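Local structure of exosome complex component Rrp41 (Archaeoglobus fulgidus, 3M7N) at residues N50-A55 and R137-N142; Y79-F84 and L130-G135; I31-L36 and A144-V149. The protein probably degrades RNA from its 3' end as a catalytic subunit of the archaeal exosome, and can probably also synthesise heteromeric RNA tails. The protein carries 1 engineered substitution. One frame throughout, in Å; residues are numbered along the deposited sequence.

Contact 1 (N50-A55 and R137-N142); sequences NKVIAA and RTACLN. With nucleotides of chain L.
Asn50 opens the strand by laying CB against the methyl of Ala139, 4.2 Å away, while its amide ties the strand to the loop before the helix: OD1 accepts from Asp133 N and ND2 donates to Ala134 O. ND2 also donates to Met47 O on the adjacent strand 41-47. An asparagine suits this buried place because one flat group both accepts and donates. Val52 carries the packing. With CG1 anti to its own carbonyl carbon (chi1 -50°), that methyl drops into the angle between two successive helix residues, 4.0 Å from Ala139 CB and 3.8 Å from Cys140 SG. CG2 lies over the Ala139 carbonyl group. Alanine and cysteine are small enough for the axes of the two segments to approach to 8.0 Å, crossing at -37°. An alanine at Val52 removes both methyls, and would probably cost Ala139 CB and Cys140 SG their closest strand contact and open a gap between strand and helix. The Arg137 side chain leaves the helix away from the strand; its NH2 lies 3.1 Å from OP2 of C6 of chain L, in the guanidinium plane. Helix 136-150 thus packs on a sheet face: Met47 also meets Ala139, and Val127 and Val129 of strand 122-129 touch Cys140.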
ATOM      1  N   ASN E  50     -22.541   0.145 -26.750  1.00 36.04           N
ATOM      2  CA  ASN E  50     -21.774   0.652 -25.617  1.00 32.03           C
ATOM      3  C   ASN E  50     -22.650   1.555 -24.802  1.00 34.98           C
ATOM      4  O   ASN E  50     -23.366   2.384 -25.358  1.00 33.44           O
ATOM      5  CB  ASN E  50     -20.550   1.457 -26.065  1.00 28.50           C
ATOM      6  CG  ASN E  50     -19.443   0.581 -26.615  1.00 38.73           C
ATOM      7  OD1 ASN E  50     -18.849  -0.218 -25.883  1.00 38.49           O
ATOM      8  ND2 ASN E  50     -19.162   0.719 -27.918  1.00 31.40           N
ATOM      9  N   LYS E  51     -22.601   1.402 -23.484  1.00 37.74           N
ATOM     10  CA  LYS E  51     -23.256   2.372 -22.605  1.00 36.35           C
ATOM     11  C   LYS E  51     -22.293   2.766 -21.518  1.00 32.16           C
ATOM     12  O   LYS E  51     -21.924   1.947 -20.688  1.00 32.47           O
ATOM     13  CB  LYS E  51     -24.523   1.797 -21.984  1.00 33.36           C
ATOM     14  CG  LYS E  51     -25.543   1.341 -22.992  1.00 39.18           C
ATOM     15  CD  LYS E  51     -26.915   1.190 -22.348  1.00 40.01           C
ATOM     16  CE  LYS E  51     -27.883   0.526 -23.317  1.00 37.50           C
ATOM     17  NZ  LYS E  51     -29.193   0.366 -22.664  1.00 46.96           N
ATOM     18  N   VAL E  52     -21.887   4.026 -21.519  1.00 29.19           N
ATOM     19  CA  VAL E  52     -20.847   4.458 -20.612  1.00 26.96           C
ATOM     20  C   VAL E  52     -21.273   5.702 -19.884  1.00 29.49           C
ATOM     21  O   VAL E  52     -22.142   6.443 -20.347  1.00 28.69           O
ATOM     22  CB  VAL E  52     -19.532   4.771 -21.366  1.00 29.79           C
ATOM     23  CG1 VAL E  52     -19.169   3.629 -22.291  1.00 26.55           C
ATOM     24  CG2 VAL E  52     -19.657   6.059 -22.146  1.00 26.23           C
ATOM     25  N   ILE E  53     -20.654   5.925 -18.732  1.00 30.26           N
ATOM     26  CA  ILE E  53     -20.875   7.150 -17.981  1.00 31.08           C
ATOM     27  C   ILE E  53     -19.550   7.759 -17.481  1.00 28.20           C
ATOM     28  O   ILE E  53     -18.636   7.049 -17.070  1.00 34.64           O
ATOM     29  CB  ILE E  53     -21.934   6.944 -16.852  1.00 29.40           C
ATOM     30  CG1 ILE E  53     -22.242   8.279 -16.175  1.00 33.82           C
ATOM     31  CG2 ILE E  53     -21.491   5.876 -15.857  1.00 31.01           C
ATOM     32  CD1 ILE E  53     -23.620   8.313 -15.536  1.00 40.78           C
ATOM     33  N   ALA E  54     -19.435   9.073 -17.549  1.00 30.26           N
ATOM     34  CA  ALA E  54     -18.186   9.733 -17.209  1.00 26.08           C
ATOM     35  C   ALA E  54     -18.450  10.774 -16.159  1.00 31.87           C
ATOM     36  O   ALA E  54     -19.519  11.382 -16.133  1.00 31.00           O
ATOM     37  CB  ALA E  54     -17.557  10.402 -18.445  1.00 27.33           C
ATOM     38  N   ALA E  55     -17.445  11.008 -15.323  1.00 32.09           N
ATOM     39  CA  ALA E  55     -17.573  11.930 -14.213  1.00 33.60           C
ATOM     40  C   ALA E  55     -16.245  12.620 -13.971  1.00 32.25           C
ATOM     41  O   ALA E  55     -15.175  12.000 -14.033  1.00 34.00           O
ATOM     42  CB  ALA E  55     -18.032  11.179 -12.951  1.00 31.16           C
ATOM     43  N   ARG E 137     -13.515   2.040 -25.445  1.00 26.82           N
ATOM     44  CA  ARG E 137     -12.529   3.059 -25.085  1.00 31.84           C
ATOM     45  C   ARG E 137     -12.782   4.387 -25.820  1.00 29.75           C
ATOM     46  O   ARG E 137     -12.561   5.462 -25.265  1.00 27.65           O
ATOM     47  CB  ARG E 137     -11.093   2.555 -25.271  1.00 32.39           C
ATOM     48  CG  ARG E 137     -10.441   2.943 -26.580  1.00 34.05           C
ATOM     49  CD  ARG E 137      -9.119   2.215 -26.744  1.00 28.50           C
ATOM     50  NE  ARG E 137      -9.292   0.781 -26.523  1.00 32.49           N
ATOM     51  CZ  ARG E 137      -8.287  -0.085 -26.440  1.00 35.37           C
ATOM     52  NH1 ARG E 137      -7.036   0.335 -26.573  1.00 37.64           N
ATOM     53  NH2 ARG E 137      -8.530  -1.368 -26.235  1.00 37.95           N
ATOM     54  N   THR E 138     -13.266   4.310 -27.062  1.00 33.75           N
ATOM     55  CA  THR E 138     -13.591   5.523 -27.828  1.00 29.93           C
ATOM     56  C   THR E 138     -14.856   6.189 -27.255  1.00 25.35           C
ATOM     57  O   THR E 138     -14.886   7.400 -27.040  1.00 26.66           O
ATOM     58  CB  THR E 138     -13.710   5.252 -29.365  1.00 28.76           C
ATOM     59  OG1 THR E 138     -14.901   4.508 -29.664  1.00 27.61           O
ATOM     60  CG2 THR E 138     -12.505   4.478 -29.873  1.00 26.17           C
ATOM     61  N   ALA E 139     -15.871   5.380 -26.965  1.00 22.05           N
ATOM     62  CA  ALA E 139     -17.042   5.855 -26.238  1.00 27.35           C
ATOM     63  C   ALA E 139     -16.671   6.618 -24.958  1.00 28.78           C
ATOM     64  O   ALA E 139     -17.134   7.757 -24.743  1.00 30.68           O
ATOM     65  CB  ALA E 139     -17.974   4.719 -25.933  1.00 24.42           C
ATOM     66  N   CYS E 140     -15.810   6.031 -24.126  1.00 31.12           N
ATOM     67  CA  CYS E 140     -15.411   6.704 -22.874  1.00 30.27           C
ATOM     68  C   CYS E 140     -14.693   8.004 -23.138  1.00 25.08           C
ATOM     69  O   CYS E 140     -14.934   9.007 -22.468  1.00 27.55           O
ATOM     70  CB  CYS E 140     -14.562   5.785 -21.980  1.00 26.11           C
ATOM     71  SG  CYS E 140     -15.494   4.315 -21.477  1.00 29.71           S
ATOM     72  N   LEU E 141     -13.796   8.002 -24.111  1.00 25.59           N
ATOM     73  CA  LEU E 141     -13.091   9.235 -24.417  1.00 24.92           C
ATOM     74  C   LEU E 141     -14.074  10.334 -24.847  1.00 30.51           C
ATOM     75  O   LEU E 141     -13.925  11.498 -24.447  1.00 28.48           O
ATOM     76  CB  LEU E 141     -12.018   9.010 -25.481  1.00 29.66           C
ATOM     77  CG  LEU E 141     -10.672   8.422 -25.059  1.00 32.64           C
ATOM     78  CD1 LEU E 141      -9.828   8.053 -26.299  1.00 30.57           C
ATOM     79  CD2 LEU E 141      -9.929   9.390 -24.132  1.00 26.14           C
ATOM     80  N   ASN E 142     -15.094   9.967 -25.630  1.00 26.59           N
ATOM     81  CA  ASN E 142     -16.068  10.972 -26.044  1.00 30.79           C
ATOM     82  C   ASN E 142     -16.844  11.466 -24.850  1.00 28.28           C
ATOM     83  O   ASN E 142     -17.080  12.668 -24.713  1.00 24.52           O
ATOM     84  CB  ASN E 142     -17.032  10.463 -27.132  1.00 28.25           C
ATOM     85  CG  ASN E 142     -16.357  10.296 -28.469  1.00 26.79           C
ATOM     86  OD1 ASN E 142     -15.601  11.173 -28.908  1.00 27.93           O
ATOM     87  ND2 ASN E 142     -16.597   9.157 -29.117  1.00 25.28           N
TER
ATOM     88  P     C L   6     -10.612  -4.256 -27.349  1.00 65.27           P
ATOM     89  OP1   C L   6     -10.711  -3.121 -28.298  1.00 61.23           O
ATOM     90  OP2   C L   6      -9.448  -4.329 -26.433  1.00 58.88           O
ATOM     91  O5'   C L   6     -11.976  -4.352 -26.501  1.00 61.06           O
ATOM     92  C5'   C L   6     -13.214  -4.304 -27.215  1.00 52.79           C
ATOM     93  C4'   C L   6     -14.317  -5.116 -26.561  1.00 56.40           C
ATOM     94  O4'   C L   6     -13.863  -6.442 -26.190  1.00 62.65           O
ATOM     95  C3'   C L   6     -14.852  -4.593 -25.238  1.00 54.14           C
ATOM     96  O3'   C L   6     -15.596  -3.392 -25.435  1.00 50.04           O
ATOM     97  C2'   C L   6     -15.721  -5.787 -24.863  1.00 54.80           C
ATOM     98  O2'   C L   6     -16.922  -5.874 -25.619  1.00 56.91           O
ATOM     99  C1'   C L   6     -14.779  -6.939 -25.225  1.00 60.55           C
ATOM    100  N1    C L   6     -14.058  -7.442 -24.025  1.00 59.27           N
ATOM    101  C2    C L   6     -14.721  -8.341 -23.187  1.00 62.05           C
ATOM    102  O2    C L   6     -15.870  -8.695 -23.480  1.00 63.92           O
ATOM    103  N3    C L   6     -14.084  -8.803 -22.084  1.00 69.11           N
ATOM    104  C4    C L   6     -12.841  -8.397 -21.810  1.00 68.21           C
ATOM    105  N4    C L   6     -12.257  -8.886 -20.705  1.00 66.69           N
ATOM    106  C5    C L   6     -12.151  -7.475 -22.660  1.00 60.67           C
ATOM    107  C6    C L   6     -12.791  -7.025 -23.743  1.00 58.02           C
TER

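Contact 2 (Y79-F84 and L130-G135); sequences YNMAPF and LQADAG. With nucleotides of chain L.
Leu130 meets Phe84 in two ways. Its carbonyl O lies 3.2 Å from Phe84 CE2, near the ring plane, where the slightly positive C-H edge of an aromatic ring can favourably face an oxygen; its CD2 methyl stands 4.2 Å from CZ of the same ring. Phe84 reaches this place because chi1 (54°) sets CG between its backbone N and carbonyl carbon, and one ring face is backed by the Ala82 methyl. Leu130 and Gln131 together face Lys51 as a classic beta bulge. Ala132 then turns its methyl toward Met81, whose CE comes to 3.6 Å after the thioether chain bends at chi3 (68°); a small residue here makes room for the flexible methionine and leaves the ribose O2' of C6 of chain L close by. Asp133 serves the RNA through its backbone: O3' of C6 donates to its carbonyl O, although the modelled 2.4 Å is doubtfully short. Its OD2 accepts from Ala134 N at 2.7 Å, met from above the carboxylate plane, and OD1 pairs with Lys44 of the neighbouring exonuclease 2 subunit. Gly135 fills the N-cap position of helix 136-150; at its positive phi (82°) a side chain would press on the preceding carbonyl O, which favours glycine. The loop joins strand 122-129 to that helix and is touched by helix 177-182 at Asp133 and Ala134, while helix 96-110 packs on Tyr79 and Met81.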
ATOM      1  N   TYR E  79     -10.468   4.001 -16.322  1.00 32.38           N
ATOM      2  CA  TYR E  79     -11.386   3.293 -17.174  1.00 29.04           C
ATOM      3  C   TYR E  79     -11.730   1.997 -16.473  1.00 35.49           C
ATOM      4  O   TYR E  79     -10.848   1.217 -16.109  1.00 33.25           O
ATOM      5  CB  TYR E  79     -10.715   3.010 -18.521  1.00 29.12           C
ATOM      6  CG  TYR E  79     -11.421   1.996 -19.394  1.00 28.92           C
ATOM      7  CD1 TYR E  79     -12.277   2.396 -20.427  1.00 31.18           C
ATOM      8  CD2 TYR E  79     -11.208   0.636 -19.213  1.00 28.57           C
ATOM      9  CE1 TYR E  79     -12.917   1.444 -21.250  1.00 26.17           C
ATOM     10  CE2 TYR E  79     -11.834  -0.308 -20.024  1.00 31.28           C
ATOM     11  CZ  TYR E  79     -12.685   0.101 -21.040  1.00 29.84           C
ATOM     12  OH  TYR E  79     -13.295  -0.855 -21.822  1.00 28.38           O
ATOM     13  N   ASN E  80     -13.015   1.756 -16.293  1.00 35.71           N
ATOM     14  CA  ASN E  80     -13.438   0.609 -15.522  1.00 32.93           C
ATOM     15  C   ASN E  80     -14.700  -0.006 -16.090  1.00 37.20           C
ATOM     16  O   ASN E  80     -15.676   0.690 -16.378  1.00 37.60           O
ATOM     17  CB  ASN E  80     -13.639   1.002 -14.051  1.00 38.36           C
ATOM     18  CG  ASN E  80     -13.989  -0.189 -13.176  1.00 45.80           C
ATOM     19  OD1 ASN E  80     -13.338  -1.232 -13.237  1.00 49.62           O
ATOM     20  ND2 ASN E  80     -15.028  -0.047 -12.369  1.00 45.14           N
ATOM     21  N   MET E  81     -14.677  -1.316 -16.261  1.00 34.57           N
ATOM     22  CA  MET E  81     -15.835  -2.013 -16.763  1.00 38.45           C
ATOM     23  C   MET E  81     -16.570  -2.652 -15.586  1.00 40.94           C
ATOM     24  O   MET E  81     -15.951  -3.281 -14.727  1.00 43.51           O
ATOM     25  CB  MET E  81     -15.416  -3.080 -17.775  1.00 38.78           C
ATOM     26  CG  MET E  81     -14.389  -2.601 -18.784  1.00 40.95           C
ATOM     27  SD  MET E  81     -13.966  -3.888 -19.979  1.00 45.66           S
ATOM     28  CE  MET E  81     -15.490  -4.049 -20.908  1.00 39.57           C
ATOM     29  N   ALA E  82     -17.887  -2.473 -15.549  1.00 38.85           N
ATOM     30  CA  ALA E  82     -18.732  -3.088 -14.536  1.00 36.99           C
ATOM     31  C   ALA E  82     -18.825  -4.579 -14.800  1.00 34.85           C
ATOM     32  O   ALA E  82     -18.791  -5.008 -15.946  1.00 36.10           O
ATOM     33  CB  ALA E  82     -20.112  -2.453 -14.545  1.00 35.46           C
ATOM     34  N   PRO E  83     -18.933  -5.386 -13.733  1.00 37.84           N
ATOM     35  CA  PRO E  83     -18.920  -6.843 -13.898  1.00 37.97           C
ATOM     36  C   PRO E  83     -19.946  -7.350 -14.910  1.00 37.92           C
ATOM     37  O   PRO E  83     -19.718  -8.379 -15.538  1.00 42.86           O
ATOM     38  CB  PRO E  83     -19.249  -7.349 -12.495  1.00 35.70           C
ATOM     39  CG  PRO E  83     -18.720  -6.296 -11.603  1.00 37.92           C
ATOM     40  CD  PRO E  83     -18.982  -4.996 -12.314  1.00 39.46           C
ATOM     41  N   PHE E  84     -21.042  -6.620 -15.078  1.00 33.72           N
ATOM     42  CA  PHE E  84     -22.154  -7.060 -15.920  1.00 38.33           C
ATOM     43  C   PHE E  84     -22.143  -6.412 -17.315  1.00 41.01           C
ATOM     44  O   PHE E  84     -23.097  -6.546 -18.071  1.00 38.09           O
ATOM     45  CB  PHE E  84     -23.477  -6.714 -15.232  1.00 34.31           C
ATOM     46  CG  PHE E  84     -23.590  -5.269 -14.858  1.00 33.07           C
ATOM     47  CD1 PHE E  84     -23.524  -4.875 -13.529  1.00 34.84           C
ATOM     48  CD2 PHE E  84     -23.739  -4.295 -15.839  1.00 31.92           C
ATOM     49  CE1 PHE E  84     -23.617  -3.522 -13.176  1.00 32.43           C
ATOM     50  CE2 PHE E  84     -23.837  -2.936 -15.499  1.00 32.55           C
ATOM     51  CZ  PHE E  84     -23.776  -2.548 -14.172  1.00 29.54           C
ATOM     52  N   LEU E 130     -20.911   0.592 -18.483  1.00 35.99           N
ATOM     53  CA  LEU E 130     -22.090  -0.091 -17.973  1.00 33.30           C
ATOM     54  C   LEU E 130     -22.492  -1.202 -18.919  1.00 37.01           C
ATOM     55  O   LEU E 130     -23.040  -2.222 -18.508  1.00 32.84           O
ATOM     56  CB  LEU E 130     -23.236   0.908 -17.819  1.00 34.33           C
ATOM     57  CG  LEU E 130     -22.941   1.989 -16.772  1.00 39.24           C
ATOM     58  CD1 LEU E 130     -24.075   3.002 -16.690  1.00 33.45           C
ATOM     59  CD2 LEU E 130     -22.667   1.341 -15.392  1.00 33.32           C
ATOM     60  N   GLN E 131     -22.234  -0.993 -20.204  1.00 35.28           N
ATOM     61  CA  GLN E 131     -22.490  -2.021 -21.185  1.00 35.18           C
ATOM     62  C   GLN E 131     -21.452  -1.888 -22.277  1.00 39.25           C
ATOM     63  O   GLN E 131     -21.237  -0.788 -22.815  1.00 34.65           O
ATOM     64  CB  GLN E 131     -23.911  -1.936 -21.759  1.00 36.55           C
ATOM     65  CG  GLN E 131     -24.254  -3.116 -22.683  1.00 35.99           C
ATOM     66  CD  GLN E 131     -25.673  -3.058 -23.234  1.00 46.64           C
ATOM     67  OE1 GLN E 131     -25.878  -2.829 -24.429  1.00 48.04           O
ATOM     68  NE2 GLN E 131     -26.659  -3.258 -22.366  1.00 45.31           N
ATOM     69  N   ALA E 132     -20.817  -3.013 -22.595  1.00 36.71           N
ATOM     70  CA  ALA E 132     -19.638  -3.005 -23.434  1.00 38.16           C
ATOM     71  C   ALA E 132     -19.901  -3.555 -24.812  1.00 40.22           C
ATOM     72  O   ALA E 132     -20.559  -4.579 -24.988  1.00 40.17           O
ATOM     73  CB  ALA E 132     -18.521  -3.785 -22.776  1.00 39.99           C
ATOM     74  N   ASP E 133     -19.366  -2.863 -25.801  1.00 38.92           N
ATOM     75  CA  ASP E 133     -19.270  -3.434 -27.129  1.00 43.36           C
ATOM     76  C   ASP E 133     -17.946  -2.963 -27.712  1.00 43.42           C
ATOM     77  O   ASP E 133     -17.145  -2.356 -26.999  1.00 42.51           O
ATOM     78  CB  ASP E 133     -20.461  -3.030 -27.995  1.00 40.77           C
ATOM     79  CG  ASP E 133     -20.764  -4.054 -29.066  1.00 46.76           C
ATOM     80  OD1 ASP E 133     -21.665  -4.901 -28.863  1.00 48.79           O
ATOM     81  OD2 ASP E 133     -20.079  -4.025 -30.107  1.00 46.28           O
ATOM     82  N   ALA E 134     -17.702  -3.254 -28.985  1.00 39.21           N
ATOM     83  CA  ALA E 134     -16.471  -2.810 -29.619  1.00 37.28           C
ATOM     84  C   ALA E 134     -16.370  -1.298 -29.482  1.00 31.01           C
ATOM     85  O   ALA E 134     -17.374  -0.604 -29.541  1.00 31.29           O
ATOM     86  CB  ALA E 134     -16.438  -3.231 -31.089  1.00 36.03           C
ATOM     87  N   GLY E 135     -15.161  -0.792 -29.283  1.00 29.28           N
ATOM     88  CA  GLY E 135     -14.942   0.634 -29.230  1.00 24.66           C
ATOM     89  C   GLY E 135     -15.228   1.316 -27.900  1.00 31.04           C
ATOM     90  O   GLY E 135     -15.222   2.555 -27.847  1.00 30.35           O
TER
ATOM     91  P     C L   6     -10.612  -4.256 -27.349  1.00 65.27           P
ATOM     92  OP1   C L   6     -10.711  -3.121 -28.298  1.00 61.23           O
ATOM     93  OP2   C L   6      -9.448  -4.329 -26.433  1.00 58.88           O
ATOM     94  O5'   C L   6     -11.976  -4.352 -26.501  1.00 61.06           O
ATOM     95  C5'   C L   6     -13.214  -4.304 -27.215  1.00 52.79           C
ATOM     96  C4'   C L   6     -14.317  -5.116 -26.561  1.00 56.40           C
ATOM     97  O4'   C L   6     -13.863  -6.442 -26.190  1.00 62.65           O
ATOM     98  C3'   C L   6     -14.852  -4.593 -25.238  1.00 54.14           C
ATOM     99  O3'   C L   6     -15.596  -3.392 -25.435  1.00 50.04           O
ATOM    100  C2'   C L   6     -15.721  -5.787 -24.863  1.00 54.80           C
ATOM    101  O2'   C L   6     -16.922  -5.874 -25.619  1.00 56.91           O
ATOM    102  C1'   C L   6     -14.779  -6.939 -25.225  1.00 60.55           C
ATOM    103  N1    C L   6     -14.058  -7.442 -24.025  1.00 59.27           N
ATOM    104  C2    C L   6     -14.721  -8.341 -23.187  1.00 62.05           C
ATOM    105  O2    C L   6     -15.870  -8.695 -23.480  1.00 63.92           O
ATOM    106  N3    C L   6     -14.084  -8.803 -22.084  1.00 69.11           N
ATOM    107  C4    C L   6     -12.841  -8.397 -21.810  1.00 68.21           C
ATOM    108  N4    C L   6     -12.257  -8.886 -20.705  1.00 66.69           N
ATOM    109  C5    C L   6     -12.151  -7.475 -22.660  1.00 60.67           C
ATOM    110  C6    C L   6     -12.791  -7.025 -23.743  1.00 58.02           C
TER

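Contact 3 (I31-L36 and A144-V149); sequences IEASVL and ASVALV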
ATOM      1  N   ILE E  31     -25.828  11.336 -26.548  1.00 31.00           N
ATOM      2  CA  ILE E  31     -24.942  12.023 -25.620  1.00 30.18           C
ATOM      3  C   ILE E  31     -25.758  12.948 -24.728  1.00 37.65           C
ATOM      4  O   ILE E  31     -26.489  13.802 -25.219  1.00 32.92           O
ATOM      5  CB  ILE E  31     -23.909  12.912 -26.349  1.00 29.44           C
ATOM      6  CG1 ILE E  31     -23.157  12.120 -27.416  1.00 32.20           C
ATOM      7  CG2 ILE E  31     -22.933  13.561 -25.345  1.00 26.79           C
ATOM      8  CD1 ILE E  31     -22.021  12.893 -28.048  1.00 28.43           C
ATOM      9  N   GLU E  32     -25.611  12.797 -23.416  1.00 37.80           N
ATOM     10  CA  GLU E  32     -26.271  13.695 -22.477  1.00 36.95           C
ATOM     11  C   GLU E  32     -25.331  14.198 -21.377  1.00 36.15           C
ATOM     12  O   GLU E  32     -24.697  13.415 -20.669  1.00 38.74           O
ATOM     13  CB  GLU E  32     -27.529  13.042 -21.880  1.00 36.43           C
ATOM     14  CG  GLU E  32     -28.271  13.972 -20.924  1.00 46.28           C
ATOM     15  CD  GLU E  32     -29.470  13.323 -20.252  1.00 61.83           C
ATOM     16  OE1 GLU E  32     -29.908  12.235 -20.705  1.00 66.06           O
ATOM     17  OE2 GLU E  32     -29.972  13.909 -19.262  1.00 62.78           O
ATOM     18  N   ALA E  33     -25.262  15.513 -21.234  1.00 34.18           N
ATOM     19  CA  ALA E  33     -24.437  16.148 -20.223  1.00 35.88           C
ATOM     20  C   ALA E  33     -25.206  16.387 -18.907  1.00 39.30           C
ATOM     21  O   ALA E  33     -26.431  16.438 -18.911  1.00 37.89           O
ATOM     22  CB  ALA E  33     -23.880  17.458 -20.770  1.00 36.87           C
ATOM     23  N   SER E  34     -24.471  16.532 -17.795  1.00 39.41           N
ATOM     24  CA  SER E  34     -25.040  16.737 -16.449  1.00 34.84           C
ATOM     25  C   SER E  34     -26.072  15.699 -16.092  1.00 35.84           C
ATOM     26  O   SER E  34     -27.250  16.019 -15.993  1.00 42.03           O
ATOM     27  CB  SER E  34     -25.698  18.111 -16.307  1.00 34.90           C
ATOM     28  OG  SER E  34     -24.828  19.144 -16.727  1.00 47.18           O
ATOM     29  N   VAL E  35     -25.647  14.460 -15.916  1.00 34.60           N
ATOM     30  CA  VAL E  35     -26.564  13.409 -15.524  1.00 30.68           C
ATOM     31  C   VAL E  35     -26.307  12.955 -14.085  1.00 35.74           C
ATOM     32  O   VAL E  35     -27.033  12.112 -13.553  1.00 35.76           O
ATOM     33  CB  VAL E  35     -26.450  12.207 -16.446  1.00 36.70           C
ATOM     34  CG1 VAL E  35     -26.955  12.570 -17.867  1.00 32.95           C
ATOM     35  CG2 VAL E  35     -25.004  11.666 -16.441  1.00 31.25           C
ATOM     36  N   LEU E  36     -25.271  13.513 -13.472  1.00 31.60           N
ATOM     37  CA  LEU E  36     -24.917  13.186 -12.097  1.00 39.63           C
ATOM     38  C   LEU E  36     -24.940  14.425 -11.215  1.00 40.94           C
ATOM     39  O   LEU E  36     -24.344  15.449 -11.543  1.00 42.06           O
ATOM     40  CB  LEU E  36     -23.529  12.548 -12.014  1.00 34.28           C
ATOM     41  CG  LEU E  36     -23.331  11.185 -12.657  1.00 37.20           C
ATOM     42  CD1 LEU E  36     -21.896  10.715 -12.452  1.00 36.45           C
ATOM     43  CD2 LEU E  36     -24.303  10.177 -12.090  1.00 36.15           C
ATOM     44  N   ALA E 144     -15.923  11.390 -21.741  1.00 26.92           N
ATOM     45  CA  ALA E 144     -15.058  12.148 -20.840  1.00 27.49           C
ATOM     46  C   ALA E 144     -14.844  13.614 -21.267  1.00 30.10           C
ATOM     47  O   ALA E 144     -14.825  14.507 -20.418  1.00 31.63           O
ATOM     48  CB  ALA E 144     -13.742  11.439 -20.640  1.00 24.97           C
ATOM     49  N   SER E 145     -14.694  13.863 -22.573  1.00 32.53           N
ATOM     50  CA  SER E 145     -14.494  15.231 -23.074  1.00 28.90           C
ATOM     51  C   SER E 145     -15.745  16.066 -22.855  1.00 26.74           C
ATOM     52  O   SER E 145     -15.667  17.256 -22.545  1.00 26.03           O
ATOM     53  CB  SER E 145     -14.094  15.237 -24.564  1.00 28.47           C
ATOM     54  OG  SER E 145     -13.633  16.526 -24.997  1.00 29.30           O
ATOM     55  N   VAL E 146     -16.908  15.435 -23.020  1.00 30.17           N
ATOM     56  CA  VAL E 146     -18.171  16.109 -22.717  1.00 31.00           C
ATOM     57  C   VAL E 146     -18.205  16.471 -21.231  1.00 31.93           C
ATOM     58  O   VAL E 146     -18.457  17.631 -20.879  1.00 30.56           O
ATOM     59  CB  VAL E 146     -19.417  15.268 -23.121  1.00 30.99           C
ATOM     60  CG1 VAL E 146     -20.697  15.875 -22.540  1.00 33.89           C
ATOM     61  CG2 VAL E 146     -19.523  15.176 -24.621  1.00 28.71           C
ATOM     62  N   ALA E 147     -17.903  15.490 -20.373  1.00 28.17           N
ATOM     63  CA  ALA E 147     -17.879  15.720 -18.920  1.00 33.13           C
ATOM     64  C   ALA E 147     -16.909  16.831 -18.515  1.00 32.26           C
ATOM     65  O   ALA E 147     -17.216  17.668 -17.658  1.00 30.51           O
ATOM     66  CB  ALA E 147     -17.577  14.428 -18.151  1.00 30.86           C
ATOM     67  N   LEU E 148     -15.733  16.834 -19.134  1.00 33.26           N
ATOM     68  CA  LEU E 148     -14.756  17.881 -18.865  1.00 31.43           C
ATOM     69  C   LEU E 148     -15.332  19.245 -19.215  1.00 33.81           C
ATOM     70  O   LEU E 148     -15.200  20.200 -18.440  1.00 36.81           O
ATOM     71  CB  LEU E 148     -13.442  17.616 -19.609  1.00 30.19           C
ATOM     72  CG  LEU E 148     -12.564  16.495 -19.013  1.00 32.22           C
ATOM     73  CD1 LEU E 148     -11.434  16.093 -19.940  1.00 25.28           C
ATOM     74  CD2 LEU E 148     -12.016  16.884 -17.637  1.00 28.19           C
ATOM     75  N   VAL E 149     -16.002  19.340 -20.360  1.00 30.26           N
ATOM     76  CA  VAL E 149     -16.548  20.629 -20.762  1.00 33.68           C
ATOM     77  C   VAL E 149     -17.677  21.038 -19.835  1.00 27.77           C
ATOM     78  O   VAL E 149     -17.787  22.197 -19.457  1.00 25.36           O
ATOM     79  CB  VAL E 149     -17.024  20.640 -22.238  1.00 35.83           C
ATOM     80  CG1 VAL E 149     -17.724  21.950 -22.556  1.00 32.40           C
ATOM     81  CG2 VAL E 149     -15.840  20.439 -23.173  1.00 32.16           C
TER
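Ile31 and Val146 make the first of two apolar touches between the edge strand 29-33 and helix 136-150: their CG2 methyls come to 3.8 Å, the side chains crossing obliquely. In Ile31, CG1 is anti to the carbonyl carbon (chi1 -52°), which leaves CG2 as the branch that reaches the helix. The second touch uses the other fork of the valine, as Val146 CG1 stands 4.0 Å from Ala33 CB. One beta-branched residue thus spans two strand positions, each of its two methyls meeting one of them. The small methyl of Ala33 lets the chains come close, with the CA atoms of Ala33 and Ala147 6.7 Å apart.

Hydrogen bonding is left to each element's own neighbours. The helix is held by its own bonds, Leu148 N to Ala144 O and Val149 N to Ser145 O, while Ser145 OG is bonded to Ile159 N. On the strand side Glu32 pairs through its backbone with Tyr44, and Ile31 O accepts from Arg239 NH2 of the long helix 212-248, which also packs on the Ile31 side chain.

This is a plain helix-on-sheet seam, its nearest atom about 15 Å from the bound RNA. With neither charge nor polar group at the touching points, the contact probably rests on shape and the burial of hydrocarbon.

How the contacts relate
All three contacts are buried, but their depth differs: contact 1 lies about 5 Å from the centre of the chain, contact 3 about 11 Å and contact 2 about 13 Å, measured between centres. Contacts 1 and 3 share helix 136-150 and pack it on the same mixed sheet, on an inner strand in one case and the edge strand in the other; Ala54 CB bridges them, 3.8 Å from Ala144 N. Contact 2 adjoins contact 1 through the loop leading into that helix, where Lys51 N lies 2.7 Å from Gln131 O. Contacts 1 and 3 are both apolar; contact 2 adds a carbonyl at a ring edge. The RNA is met beside contact 1 by Arg137 and in contact 2 by the Asp133 backbone.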